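Local coordinates for protein bacillaene synthase dehydratase PksH (Bacillus subtilis, PDB 3HP0) that dehydrates the (S)-3-hydroxy-3-methylglutaryl group tethered to PksL to a 3-methylglutaconyl moiety during synthesis of the antibiotic bacillaene, at residues E174-W178 with G179-A183. Numbering follows the deposited sequence.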
loop_
_atom_site.group_PDB
_atom_site.type_symbol
_atom_site.label_atom_id
_atom_site.label_comp_id
_atom_site.label_asym_id
_atom_site.label_seq_id
_atom_site.Cartn_x
_atom_site.Cartn_y
_atom_site.Cartn_z
ATOM N N GLU A 174 -11.038 4.631 14.077
ATOM C CA GLU A 174 -9.772 4.371 14.754
ATOM C C GLU A 174 -8.624 4.762 13.834
ATOM O O GLU A 174 -7.658 5.387 14.270
ATOM C CB GLU A 174 -9.631 2.897 15.119
ATOM C CG GLU A 174 -10.851 2.288 15.738
ATOM C CD GLU A 174 -10.622 0.846 16.144
ATOM O OE1 GLU A 174 -9.983 0.629 17.201
ATOM O OE2 GLU A 174 -11.070 -0.061 15.399
ATOM N N ALA A 175 -8.733 4.387 12.564
ATOM C CA ALA A 175 -7.700 4.725 11.599
ATOM C C ALA A 175 -7.454 6.231 11.672
ATOM O O ALA A 175 -6.308 6.688 11.653
ATOM C CB ALA A 175 -8.139 4.327 10.188
ATOM N N SER A 176 -8.540 6.994 11.773
ATOM C CA SER A 176 -8.447 8.450 11.846
ATOM C C SER A 176 -7.779 8.887 13.135
ATOM O O SER A 176 -6.851 9.696 13.118
ATOM C CB SER A 176 -9.839 9.092 11.751
ATOM O OG SER A 176 -9.764 10.510 11.855
ATOM N N GLU A 177 -8.251 8.349 14.252
ATOM C CA GLU A 177 -7.694 8.698 15.551
ATOM C C GLU A 177 -6.217 8.326 15.635
ATOM O O GLU A 177 -5.414 9.077 16.194
ATOM C CB GLU A 177 -8.471 7.997 16.671
ATOM C CG GLU A 177 -9.963 8.320 16.688
ATOM C CD GLU A 177 -10.733 7.546 17.756
ATOM O OE1 GLU A 177 -11.965 7.371 17.596
ATOM O OE2 GLU A 177 -10.111 7.122 18.758
ATOM N N TRP A 178 -5.859 7.180 15.061
ATOM C CA TRP A 178 -4.477 6.707 15.087
ATOM C C TRP A 178 -3.523 7.406 14.120
ATOM O O TRP A 178 -2.310 7.392 14.318
ATOM C CB TRP A 178 -4.434 5.206 14.814
ATOM C CG TRP A 178 -5.153 4.373 15.831
ATOM C CD1 TRP A 178 -5.799 4.811 16.954
ATOM C CD2 TRP A 178 -5.290 2.947 15.821
ATOM N NE1 TRP A 178 -6.324 3.746 17.642
ATOM C CE2 TRP A 178 -6.021 2.590 16.974
ATOM C CE3 TRP A 178 -4.853 1.934 14.956
ATOM C CZ2 TRP A 178 -6.336 1.263 17.278
ATOM C CZ3 TRP A 178 -5.164 0.619 15.259
ATOM C CH2 TRP A 178 -5.893 0.294 16.415
ATOM N N GLY A 179 -4.062 8.011 13.071
ATOM C CA GLY A 179 -3.209 8.679 12.113
ATOM C C GLY A 179 -3.019 7.858 10.854
ATOM O O GLY A 179 -2.299 8.285 9.954
ATOM N N LEU A 180 -3.650 6.681 10.791
ATOM C CA LEU A 180 -3.550 5.825 9.610
ATOM C C LEU A 180 -4.083 6.572 8.391
ATOM O O LEU A 180 -3.554 6.446 7.292
ATOM C CB LEU A 180 -4.340 4.531 9.799
ATOM C CG LEU A 180 -4.418 3.641 8.543
ATOM C CD1 LEU A 180 -3.039 3.527 7.888
ATOM C CD2 LEU A 180 -4.944 2.255 8.907
ATOM N N ILE A 181 -5.140 7.348 8.581
ATOM C CA ILE A 181 -5.688 8.119 7.492
ATOM C C ILE A 181 -5.895 9.557 7.965
ATOM O O ILE A 181 -6.240 9.801 9.128
ATOM C CB ILE A 181 -7.052 7.526 6.960
ATOM C CG1 ILE A 181 -8.000 7.276 8.118
ATOM C CG2 ILE A 181 -6.824 6.239 6.168
ATOM C CD1 ILE A 181 -8.830 8.482 8.447
ATOM N N ASP A 182 -5.651 10.506 7.068
ATOM C CA ASP A 182 -5.830 11.921 7.356
ATOM C C ASP A 182 -7.188 12.204 6.720
ATOM O O ASP A 182 -7.365 11.974 5.530
ATOM C CB ASP A 182 -4.748 12.762 6.643
ATOM C CG ASP A 182 -3.373 12.127 6.695
ATOM O OD1 ASP A 182 -3.053 11.281 5.827
ATOM O OD2 ASP A 182 -2.578 12.458 7.604
ATOM N N ALA A 183 -8.161 12.657 7.490
ATOM C CA ALA A 183 -9.487 12.969 6.921
ATOM C C ALA A 183 -10.228 11.834 6.194
ATOM O O ALA A 183 -9.664 11.056 5.433
ATOM C CB ALA A 183 -9.379 14.145 5.987
#
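G179, the first residue past helix 172-178, turns its amide back to two carbonyls of the last turn, at 3.0 Å from G179 N to A175 O and less closely to S176 O, both weak bonds. Its phi is positive, 102°, and swings the chain off the helix in a Schellman motif, though with weak bonds. L180 follows with a second weak bond to the same carbonyl, L180 N to A175 O at 2.8 Å but well bent (122°). Its CB rests 3.8 Å from A175 CB, and CD2 also reaches that methyl; the side chain also packs against L116, L151 and I155. I181 N adds a third bond to A175 O, long and weak at 3.4 Å but straighter. With CG1 set between its backbone N and carbonyl carbon (chi1 50°), I181 folds onto the helix: CG1 lies 3.6 Å from A175 CB, and CD1 reaches 3.4 Å from S176 CA. Further on, D182 makes a salt bridge with R154, whose NH1 also bonds G179 O. A175 O thus gathers three amide donors in weak bonds as the helix unwinds, while the apolar side chains of A175, L180 and I181 meet and pack against F133.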